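Local coordinates for beta-glucuronidase (uncultured Clostridium sp., PDB 6U7J), which probably hydrolyses glucuronide conjugates, including those of estrogens, as a gut microbial family 2 glycoside hydrolase, at residues I201-V207 with L278-T284; V229-K235 with Y263-I269; G472-G478 with I522-Y527. Residue numbers count along the deposited sequence, not the author numbering.

Contact 1: residues I201-V207 with L278-T284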
loop_
_atom_site.group_PDB
_atom_site.type_symbol
_atom_site.label_atom_id
_atom_site.label_comp_id
_atom_site.label_asym_id
_atom_site.label_seq_id
_atom_site.Cartn_x
_atom_site.Cartn_y
_atom_site.Cartn_z
ATOM N N ILE B 201 -0.889 -51.527 -0.744
ATOM C CA ILE B 201 0.164 -51.744 -1.730
ATOM C C ILE B 201 1.416 -51.030 -1.249
ATOM O O ILE B 201 1.360 -49.844 -0.904
ATOM C CB ILE B 201 -0.215 -51.200 -3.121
ATOM C CG1 ILE B 201 -1.571 -51.711 -3.593
ATOM C CG2 ILE B 201 0.892 -51.499 -4.146
ATOM C CD1 ILE B 201 -2.098 -50.898 -4.768
ATOM N N SER B 202 2.550 -51.730 -1.260
ATOM C CA SER B 202 3.855 -51.114 -1.044
ATOM C C SER B 202 4.788 -51.446 -2.200
ATOM O O SER B 202 4.900 -52.614 -2.597
ATOM C CB SER B 202 4.473 -51.561 0.280
ATOM O OG SER B 202 3.533 -51.459 1.321
ATOM N N VAL B 203 5.449 -50.420 -2.733
ATOM C CA VAL B 203 6.415 -50.559 -3.822
ATOM C C VAL B 203 7.740 -49.961 -3.375
ATOM O O VAL B 203 7.771 -48.871 -2.789
ATOM C CB VAL B 203 5.926 -49.882 -5.116
ATOM C CG1 VAL B 203 6.849 -50.214 -6.276
ATOM C CG2 VAL B 203 4.496 -50.313 -5.435
ATOM N N ARG B 204 8.823 -50.699 -3.615
ATOM C CA ARG B 204 10.189 -50.223 -3.456
ATOM C C ARG B 204 10.959 -50.591 -4.711
ATOM O O ARG B 204 10.706 -51.636 -5.321
ATOM C CB ARG B 204 10.851 -50.804 -2.206
ATOM C CG ARG B 204 9.967 -50.640 -0.966
ATOM C CD ARG B 204 10.635 -51.063 0.340
ATOM N NE ARG B 204 10.761 -52.524 0.497
ATOM C CZ ARG B 204 9.785 -53.435 0.383
ATOM N NH1 ARG B 204 8.527 -53.092 0.118
ATOM N NH2 ARG B 204 10.080 -54.721 0.556
ATOM N N THR B 205 11.864 -49.713 -5.122
ATOM C CA THR B 205 12.596 -49.916 -6.356
ATOM C C THR B 205 14.092 -49.873 -6.085
ATOM O O THR B 205 14.558 -49.194 -5.165
ATOM C CB THR B 205 12.216 -48.862 -7.417
ATOM O OG1 THR B 205 12.519 -47.544 -6.932
ATOM C CG2 THR B 205 10.725 -48.945 -7.743
ATOM N N THR B 206 14.828 -50.645 -6.876
ATOM C CA THR B 206 16.276 -50.558 -6.970
ATOM C C THR B 206 16.633 -50.420 -8.443
ATOM O O THR B 206 15.796 -50.621 -9.327
ATOM C CB THR B 206 16.974 -51.784 -6.357
ATOM O OG1 THR B 206 16.515 -52.973 -7.008
ATOM C CG2 THR B 206 16.683 -51.886 -4.864
ATOM N N VAL B 207 17.880 -50.050 -8.715
ATOM C CA VAL B 207 18.347 -49.883 -10.084
ATOM C C VAL B 207 19.689 -50.579 -10.225
ATOM O O VAL B 207 20.616 -50.297 -9.461
ATOM C CB VAL B 207 18.477 -48.400 -10.475
ATOM C CG1 VAL B 207 19.191 -48.276 -11.810
ATOM C CG2 VAL B 207 17.112 -47.753 -10.539
ATOM N N LEU B 278 -1.890 -48.057 -9.247
ATOM C CA LEU B 278 -1.040 -47.187 -8.444
ATOM C C LEU B 278 0.097 -46.631 -9.288
ATOM O O LEU B 278 0.923 -47.415 -9.784
ATOM C CB LEU B 278 -0.479 -47.960 -7.250
ATOM C CG LEU B 278 0.482 -47.183 -6.352
ATOM C CD1 LEU B 278 -0.282 -46.205 -5.448
ATOM C CD2 LEU B 278 1.308 -48.138 -5.523
ATOM N N PRO B 279 0.191 -45.311 -9.485
ATOM C CA PRO B 279 1.404 -44.748 -10.093
ATOM C C PRO B 279 2.580 -44.881 -9.143
ATOM O O PRO B 279 2.417 -44.890 -7.924
ATOM C CB PRO B 279 1.047 -43.274 -10.328
ATOM C CG PRO B 279 -0.470 -43.182 -10.113
ATOM C CD PRO B 279 -0.815 -44.280 -9.176
ATOM N N PHE B 280 3.776 -45.014 -9.711
ATOM C CA PHE B 280 4.984 -45.022 -8.893
ATOM C C PHE B 280 6.167 -44.643 -9.772
ATOM O O PHE B 280 6.065 -44.596 -11.004
ATOM C CB PHE B 280 5.201 -46.375 -8.195
ATOM C CG PHE B 280 5.653 -47.485 -9.116
ATOM C CD1 PHE B 280 4.726 -48.250 -9.815
ATOM C CD2 PHE B 280 7.004 -47.778 -9.258
ATOM C CE1 PHE B 280 5.139 -49.281 -10.663
ATOM C CE2 PHE B 280 7.429 -48.811 -10.113
ATOM C CZ PHE B 280 6.494 -49.563 -10.815
ATOM N N GLY B 281 7.286 -44.343 -9.124
ATOM C CA GLY B 281 8.474 -43.908 -9.829
ATOM C C GLY B 281 9.687 -44.714 -9.421
ATOM O O GLY B 281 9.840 -45.101 -8.263
ATOM N N ILE B 282 10.563 -44.952 -10.390
ATOM C CA ILE B 282 11.816 -45.654 -10.136
ATOM C C ILE B 282 12.920 -44.620 -9.997
ATOM O O ILE B 282 13.219 -43.885 -10.950
ATOM C CB ILE B 282 12.144 -46.663 -11.247
ATOM C CG1 ILE B 282 10.977 -47.643 -11.440
ATOM C CG2 ILE B 282 13.455 -47.385 -10.918
ATOM C CD1 ILE B 282 11.089 -48.501 -12.690
ATOM N N ARG B 283 13.534 -44.575 -8.818
ATOM C CA ARG B 283 14.620 -43.644 -8.556
ATOM C C ARG B 283 15.301 -44.050 -7.265
ATOM O O ARG B 283 14.651 -44.537 -6.337
ATOM C CB ARG B 283 14.119 -42.193 -8.448
ATOM C CG ARG B 283 13.014 -41.972 -7.415
ATOM C CD ARG B 283 13.572 -41.323 -6.174
ATOM N NE ARG B 283 12.600 -41.197 -5.089
ATOM C CZ ARG B 283 12.396 -42.136 -4.168
ATOM N NH1 ARG B 283 13.068 -43.283 -4.224
ATOM N NH2 ARG B 283 11.513 -41.936 -3.200
ATOM N N THR B 284 16.606 -43.818 -7.204
ATOM C CA THR B 284 17.405 -44.192 -6.048
ATOM C C THR B 284 17.854 -42.962 -5.279
ATOM O O THR B 284 18.045 -41.883 -5.849
ATOM C CB THR B 284 18.642 -44.982 -6.465
ATOM O OG1 THR B 284 19.536 -44.105 -7.172
ATOM C CG2 THR B 284 18.252 -46.138 -7.361
#
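This is a face-to-face packing contact between two β-sheets, made largely by side chains, with no hydrogen bond passing between the segments. Strand 201-207 and strand 278-280 run in roughly the same direction, their axes 21° apart and 9.3 Å at closest approach, about twice the spacing of paired strands in one sheet. I201, V203, T205 and V207 point inward, and L278 and F280 meet the first two. The CD2 atom of L278 lies 3.7 Å from CG2 of I201 and 3.9 Å from CG2 of V203, while V203 CG1 sits over the F280 ring in a CH-pi contact, 4.1 Å from its centroid. Such layering is the signature of the β-sandwich, here the immunoglobulin-like domain of family 2 glycoside hydrolases, in which 201-207 belongs to a three-stranded sheet and 278-280 to a four-stranded one. Past F280 the backbones converge, T205 and I282 having CA atoms 5.7 Å apart; T205 CG2 lies 4.1 Å from F280 CE2 and 3.9 Å from I282 CG1. V207 CG2 then touches both I282 CG2 and T284 CG2 at 3.7 Å. R283 starts away from the interface, its guanidinium hydrogen-bonding to the P407 carbonyl just before barrel strand 409-416.

Contact 2: residues V229-K235 with Y263-I269. Unlike the reference sequence in segment 229-235: R232 (reference Leu).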
loop_
_atom_site.group_PDB
_atom_site.type_symbol
_atom_site.label_atom_id
_atom_site.label_comp_id
_atom_site.label_asym_id
_atom_site.label_seq_id
_atom_site.Cartn_x
_atom_site.Cartn_y
_atom_site.Cartn_z
ATOM N N VAL B 229 -1.024 -58.914 -11.879
ATOM C CA VAL B 229 -0.285 -57.686 -11.620
ATOM C C VAL B 229 0.483 -57.315 -12.878
ATOM O O VAL B 229 1.355 -58.073 -13.319
ATOM C CB VAL B 229 0.684 -57.830 -10.433
ATOM C CG1 VAL B 229 1.571 -56.597 -10.312
ATOM C CG2 VAL B 229 -0.077 -58.066 -9.162
ATOM N N TYR B 230 0.169 -56.157 -13.450
ATOM C CA TYR B 230 0.903 -55.623 -14.583
ATOM C C TYR B 230 1.681 -54.387 -14.154
ATOM O O TYR B 230 1.246 -53.617 -13.288
ATOM C CB TYR B 230 -0.024 -55.234 -15.740
ATOM C CG TYR B 230 -0.970 -56.304 -16.247
ATOM C CD1 TYR B 230 -2.317 -56.283 -15.904
ATOM C CD2 TYR B 230 -0.531 -57.311 -17.101
ATOM C CE1 TYR B 230 -3.191 -57.240 -16.376
ATOM C CE2 TYR B 230 -1.402 -58.273 -17.580
ATOM C CZ TYR B 230 -2.733 -58.235 -17.217
ATOM O OH TYR B 230 -3.620 -59.187 -17.691
ATOM N N ILE B 231 2.827 -54.189 -14.778
ATOM C CA ILE B 231 3.552 -52.936 -14.671
ATOM C C ILE B 231 3.489 -52.296 -16.046
ATOM O O ILE B 231 4.017 -52.849 -17.022
ATOM C CB ILE B 231 4.991 -53.142 -14.191
ATOM C CG1 ILE B 231 4.970 -53.756 -12.791
ATOM C CG2 ILE B 231 5.743 -51.822 -14.202
ATOM C CD1 ILE B 231 6.255 -53.585 -12.022
ATOM N N ARG B 232 2.803 -51.159 -16.132
ATOM C CA ARG B 232 2.617 -50.446 -17.382
ATOM C C ARG B 232 3.480 -49.190 -17.406
ATOM O O ARG B 232 3.743 -48.571 -16.369
ATOM C CB ARG B 232 1.151 -50.069 -17.593
ATOM C CG ARG B 232 0.175 -51.199 -17.314
ATOM C CD ARG B 232 -1.166 -50.969 -18.005
ATOM N NE ARG B 232 -2.017 -52.154 -17.923
ATOM C CZ ARG B 232 -2.438 -52.840 -18.979
ATOM N NH1 ARG B 232 -2.084 -52.456 -20.193
ATOM N NH2 ARG B 232 -3.205 -53.914 -18.824
ATOM N N ASP B 233 3.928 -48.832 -18.604
ATOM C CA ASP B 233 4.690 -47.612 -18.799
ATOM C C ASP B 233 3.703 -46.461 -19.003
ATOM O O ASP B 233 2.493 -46.620 -18.825
ATOM C CB ASP B 233 5.699 -47.797 -19.942
ATOM C CG ASP B 233 5.045 -47.950 -21.315
ATOM O OD1 ASP B 233 3.833 -47.718 -21.469
ATOM O OD2 ASP B 233 5.770 -48.306 -22.267
ATOM N N GLU B 234 4.204 -45.285 -19.387
ATOM C CA GLU B 234 3.322 -44.135 -19.540
ATOM C C GLU B 234 2.463 -44.220 -20.789
ATOM O O GLU B 234 1.404 -43.586 -20.837
ATOM C CB GLU B 234 4.141 -42.846 -19.544
ATOM C CG GLU B 234 4.774 -42.569 -18.193
ATOM C CD GLU B 234 5.240 -41.133 -18.035
ATOM O OE1 GLU B 234 5.662 -40.519 -19.045
ATOM O OE2 GLU B 234 5.194 -40.633 -16.887
ATOM N N LYS B 235 2.883 -44.991 -21.791
ATOM C CA LYS B 235 2.028 -45.328 -22.924
ATOM C C LYS B 235 1.060 -46.469 -22.608
ATOM O O LYS B 235 0.391 -46.971 -23.522
ATOM C CB LYS B 235 2.885 -45.691 -24.145
ATOM C CG LYS B 235 4.068 -44.748 -24.394
ATOM C CD LYS B 235 5.397 -45.344 -23.902
ATOM C CE LYS B 235 6.337 -44.266 -23.323
ATOM N NZ LYS B 235 7.535 -44.831 -22.608
ATOM N N TYR B 263 9.000 -39.550 -14.507
ATOM C CA TYR B 263 8.406 -40.675 -15.222
ATOM C C TYR B 263 7.677 -41.546 -14.207
ATOM O O TYR B 263 8.217 -41.839 -13.135
ATOM C CB TYR B 263 9.464 -41.497 -15.981
ATOM C CG TYR B 263 8.871 -42.422 -17.022
ATOM C CD1 TYR B 263 8.435 -43.700 -16.679
ATOM C CD2 TYR B 263 8.731 -42.014 -18.343
ATOM C CE1 TYR B 263 7.884 -44.554 -17.631
ATOM C CE2 TYR B 263 8.182 -42.851 -19.297
ATOM C CZ TYR B 263 7.764 -44.122 -18.937
ATOM O OH TYR B 263 7.216 -44.953 -19.885
ATOM N N LEU B 264 6.455 -41.958 -14.527
ATOM C CA LEU B 264 5.671 -42.760 -13.592
ATOM C C LEU B 264 5.179 -44.020 -14.278
ATOM O O LEU B 264 4.420 -43.942 -15.249
ATOM C CB LEU B 264 4.484 -41.970 -13.029
ATOM C CG LEU B 264 4.863 -40.715 -12.236
ATOM C CD1 LEU B 264 3.615 -39.918 -11.833
ATOM C CD2 LEU B 264 5.699 -41.098 -11.019
ATOM N N TYR B 265 5.606 -45.174 -13.774
ATOM C CA TYR B 265 4.974 -46.432 -14.140
ATOM C C TYR B 265 3.681 -46.596 -13.348
ATOM O O TYR B 265 3.405 -45.854 -12.407
ATOM C CB TYR B 265 5.914 -47.612 -13.880
ATOM C CG TYR B 265 7.119 -47.630 -14.786
ATOM C CD1 TYR B 265 8.258 -46.897 -14.467
ATOM C CD2 TYR B 265 7.121 -48.369 -15.971
ATOM C CE1 TYR B 265 9.368 -46.898 -15.299
ATOM C CE2 TYR B 265 8.232 -48.369 -16.814
ATOM C CZ TYR B 265 9.353 -47.634 -16.463
ATOM O OH TYR B 265 10.469 -47.617 -17.273
ATOM N N LYS B 266 2.873 -47.578 -13.735
ATOM C CA LYS B 266 1.650 -47.884 -13.005
ATOM C C LYS B 266 1.660 -49.350 -12.607
ATOM O O LYS B 266 1.869 -50.223 -13.456
ATOM C CB LYS B 266 0.400 -47.557 -13.832
ATOM C CG LYS B 266 0.422 -46.190 -14.502
ATOM C CD LYS B 266 0.248 -46.341 -16.004
ATOM C CE LYS B 266 0.365 -45.016 -16.738
ATOM N NZ LYS B 266 1.291 -44.054 -16.047
ATOM N N LEU B 267 1.473 -49.608 -11.312
ATOM C CA LEU B 267 1.174 -50.947 -10.806
ATOM C C LEU B 267 -0.321 -51.178 -10.995
ATOM O O LEU B 267 -1.142 -50.623 -10.265
ATOM C CB LEU B 267 1.588 -51.084 -9.345
ATOM C CG LEU B 267 1.760 -52.526 -8.834
ATOM C CD1 LEU B 267 2.811 -53.280 -9.653
ATOM C CD2 LEU B 267 2.111 -52.586 -7.342
ATOM N N ASP B 268 -0.677 -51.986 -11.995
ATOM C CA ASP B 268 -2.055 -52.195 -12.421
ATOM C C ASP B 268 -2.491 -53.585 -11.976
ATOM O O ASP B 268 -1.953 -54.592 -12.460
ATOM C CB ASP B 268 -2.161 -52.032 -13.936
ATOM C CG ASP B 268 -3.598 -51.935 -14.440
ATOM O OD1 ASP B 268 -4.506 -51.474 -13.703
ATOM O OD2 ASP B 268 -3.808 -52.312 -15.617
ATOM N N ILE B 269 -3.463 -53.637 -11.065
ATOM C CA ILE B 269 -3.767 -54.831 -10.287
ATOM C C ILE B 269 -5.222 -55.226 -10.504
ATOM O O ILE B 269 -6.127 -54.390 -10.373
ATOM C CB ILE B 269 -3.499 -54.601 -8.790
ATOM C CG1 ILE B 269 -2.087 -54.051 -8.581
ATOM C CG2 ILE B 269 -3.736 -55.872 -7.991
ATOM C CD1 ILE B 269 -1.809 -53.585 -7.156
#
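The Y263 ring carries the side chain of E234 across one face: E234 CG stands 3.6 Å from the ring centroid, 18° off the normal, a CH-pi contact. The Y263 hydroxyl OH accepts hydrogen bonds from E234 N at 3.1 Å and from K235 NZ at 2.7 Å, and E234 OE2 in turn receives L264 N at 3.0 Å, so the loop ends are laced together where regular pairing stops. Behind them lies an antiparallel β ladder of the immunoglobulin-like sandwich domain, the central strand pair of its four-stranded sheet. Y230 and D268 form one hydrogen-bonded pair, Y230 N to D268 O and D268 N to Y230 O both at 2.8 Å; R232 and K266 form the next, R232 N to K266 O at 3.0 Å and K266 N to R232 O at 2.9 Å. V229, I231, L267 and I269 project from one face into the sandwich interior, where V229 CG1 and I231 CG1 reach L267 CD1 at 3.6 and 3.8 Å, opposite strands 198-208 and 211-220. On the other face R232, a leucine in the reference sequence, makes a diagonal salt bridge, R232 NE to D268 OD2 at 2.9 Å, while D268 OD1 is held by H275 and T277 of the next strand.

Contact 3: residues G472-G478 with I522-Y527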
loop_
_atom_site.group_PDB
_atom_site.type_symbol
_atom_site.label_atom_id
_atom_site.label_comp_id
_atom_site.label_asym_id
_atom_site.label_seq_id
_atom_site.Cartn_x
_atom_site.Cartn_y
_atom_site.Cartn_z
ATOM N N GLY B 472 20.638 -11.449 10.427
ATOM C CA GLY B 472 20.085 -10.264 9.800
ATOM C C GLY B 472 18.624 -10.005 10.119
ATOM O O GLY B 472 18.078 -8.991 9.661
ATOM N N TRP B 473 17.962 -10.911 10.856
ATOM C CA TRP B 473 16.581 -10.688 11.257
ATOM C C TRP B 473 16.399 -10.921 12.753
ATOM O O TRP B 473 16.299 -9.957 13.512
ATOM C CB TRP B 473 15.620 -11.568 10.452
ATOM C CG TRP B 473 14.219 -11.086 10.635
ATOM C CD1 TRP B 473 13.253 -11.647 11.417
ATOM C CD2 TRP B 473 13.644 -9.896 10.071
ATOM N NE1 TRP B 473 12.106 -10.900 11.348
ATOM C CE2 TRP B 473 12.321 -9.815 10.537
ATOM C CE3 TRP B 473 14.120 -8.901 9.206
ATOM C CZ2 TRP B 473 11.466 -8.769 10.179
ATOM C CZ3 TRP B 473 13.264 -7.867 8.842
ATOM C CH2 TRP B 473 11.955 -7.809 9.323
ATOM N N TYR B 474 16.338 -12.184 13.197
ATOM C CA TYR B 474 16.221 -12.452 14.631
ATOM C C TYR B 474 17.544 -12.249 15.361
ATOM O O TYR B 474 17.540 -11.961 16.564
ATOM C CB TYR B 474 15.691 -13.876 14.884
ATOM C CG TYR B 474 14.257 -14.038 14.450
ATOM C CD1 TYR B 474 13.280 -13.124 14.861
ATOM C CD2 TYR B 474 13.874 -15.083 13.610
ATOM C CE1 TYR B 474 11.954 -13.256 14.452
ATOM C CE2 TYR B 474 12.563 -15.218 13.192
ATOM C CZ TYR B 474 11.611 -14.296 13.609
ATOM O OH TYR B 474 10.314 -14.426 13.197
ATOM N N VAL B 475 18.670 -12.384 14.659
ATOM C CA VAL B 475 19.997 -12.109 15.207
ATOM C C VAL B 475 20.628 -10.988 14.390
ATOM O O VAL B 475 20.773 -11.109 13.166
ATOM C CB VAL B 475 20.896 -13.358 15.194
ATOM C CG1 VAL B 475 22.318 -12.981 15.589
ATOM C CG2 VAL B 475 20.340 -14.408 16.135
ATOM N N GLY B 476 21.038 -9.917 15.066
ATOM C CA GLY B 476 21.613 -8.781 14.378
ATOM C C GLY B 476 20.666 -8.143 13.376
ATOM O O GLY B 476 21.043 -7.937 12.219
ATOM N N ALA B 477 19.434 -7.839 13.798
ATOM C CA ALA B 477 18.466 -7.242 12.886
ATOM C C ALA B 477 19.025 -5.959 12.295
ATOM O O ALA B 477 19.447 -5.062 13.025
ATOM C CB ALA B 477 17.149 -6.948 13.606
ATOM N N GLY B 478 19.033 -5.876 10.967
ATOM C CA GLY B 478 19.447 -4.677 10.285
ATOM C C GLY B 478 20.922 -4.595 9.942
ATOM O O GLY B 478 21.287 -3.785 9.089
ATOM N N ILE B 522 15.040 -2.831 7.526
ATOM C CA ILE B 522 14.221 -4.023 7.734
ATOM C C ILE B 522 12.763 -3.692 7.416
ATOM O O ILE B 522 12.291 -2.580 7.691
ATOM C CB ILE B 522 14.381 -4.554 9.172
ATOM C CG1 ILE B 522 13.821 -3.560 10.193
ATOM C CG2 ILE B 522 15.842 -4.860 9.467
ATOM C CD1 ILE B 522 13.845 -4.057 11.630
ATOM N N PHE B 523 12.071 -4.660 6.790
ATOM C CA PHE B 523 10.690 -4.598 6.281
ATOM C C PHE B 523 10.613 -4.064 4.857
ATOM O O PHE B 523 9.597 -4.239 4.187
ATOM C CB PHE B 523 9.768 -3.768 7.177
ATOM C CG PHE B 523 9.521 -4.386 8.518
ATOM C CD1 PHE B 523 8.752 -5.535 8.631
ATOM C CD2 PHE B 523 10.060 -3.823 9.671
ATOM C CE1 PHE B 523 8.524 -6.122 9.875
ATOM C CE2 PHE B 523 9.844 -4.415 10.908
ATOM C CZ PHE B 523 9.066 -5.560 11.007
ATOM N N SER B 524 11.665 -3.421 4.373
ATOM C CA SER B 524 11.653 -2.931 3.004
ATOM C C SER B 524 11.987 -4.065 2.042
ATOM O O SER B 524 12.641 -5.040 2.412
ATOM C CB SER B 524 12.648 -1.775 2.833
ATOM O OG SER B 524 13.988 -2.250 2.794
ATOM N N GLU B 525 11.525 -3.929 0.795
ATOM C CA GLU B 525 11.766 -4.967 -0.201
ATOM C C GLU B 525 13.242 -5.086 -0.541
ATOM O O GLU B 525 13.712 -6.175 -0.880
ATOM C CB GLU B 525 10.966 -4.688 -1.479
ATOM C CG GLU B 525 9.453 -4.625 -1.305
ATOM C CD GLU B 525 8.697 -4.761 -2.626
ATOM O OE1 GLU B 525 9.279 -5.300 -3.581
ATOM O OE2 GLU B 525 7.524 -4.317 -2.720
ATOM N N GLU B 526 13.982 -3.974 -0.486
ATOM C CA GLU B 526 15.408 -4.036 -0.782
ATOM C C GLU B 526 16.150 -4.811 0.304
ATOM O O GLU B 526 17.080 -5.567 0.008
ATOM C CB GLU B 526 15.968 -2.621 -0.943
ATOM C CG GLU B 526 15.436 -1.896 -2.186
ATOM C CD GLU B 526 13.999 -1.335 -2.027
ATOM O OE1 GLU B 526 13.489 -1.208 -0.883
ATOM O OE2 GLU B 526 13.385 -0.997 -3.064
ATOM N N TYR B 527 15.729 -4.663 1.562
ATOM C CA TYR B 527 16.406 -5.360 2.645
ATOM C C TYR B 527 16.232 -6.871 2.515
ATOM O O TYR B 527 17.184 -7.635 2.740
ATOM C CB TYR B 527 15.892 -4.877 4.004
ATOM C CG TYR B 527 16.680 -5.451 5.151
ATOM C CD1 TYR B 527 17.762 -4.763 5.689
ATOM C CD2 TYR B 527 16.378 -6.710 5.668
ATOM C CE1 TYR B 527 18.505 -5.307 6.735
ATOM C CE2 TYR B 527 17.110 -7.261 6.703
ATOM C CZ TYR B 527 18.173 -6.559 7.233
ATOM O OH TYR B 527 18.901 -7.108 8.261
#
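G472 begins the contact with its carbonyl, which accepts a very short hydrogen bond: Y527 OH to G472 O is 2.5 Å. Its positive phi of 86° would press a CB against the preceding carbonyl oxygen, so glycine suits the turn. W473 then supplies over half of the surface this segment buries. Its indole touches I522, CZ3 to CB at 3.5 Å, and points its edge at the face of F523 in a T-shaped stack, with centroids 5.2 Å apart and planes at 82°; L562 of a second subunit also packs on W473. Y474 turns elsewhere, its hydroxyl bonded to K570 and R564. The chain curls back through V475 and G476 to A477 and G478, and G478 N donates to Y527 OH at 3.0 Å while resting 3.7 Å from I522 CG2. The setting is the rim of a TIM barrel: the loop after its sixth strand, 465-468, meets the loop after the seventh, 502-506, where helix 525-540 starts with S524 as N-cap, S524 OG accepting Y527 N at 3.2 Å. Because the buried Y527 hydroxyl donates to G472 and accepts from G478, a single phenol meets both polar needs and clasps the two ends of the 472-478 loop.

Contacts 1 and 2 belong to one sandwich domain: contact 1 joins sheet to sheet, contact 2 strand to strand within one of those sheets. Their centres lie 11 Å apart, and they meet through consecutive strands 265-271 and 274-280, with probable hydrogen bonds L278 O to L267 N at 2.7 Å and F280 N to Y265 O at 2.8 Å. Contact 3 belongs to the TIM barrel, its centre 44 Å from that of contact 1 and 50 Å from that of contact 2, touching neither. Its loops leave the C-terminal ends of barrel strands, the side that holds the active site in this family. A bound calcium ion lies about 14 Å from the L278 side chain.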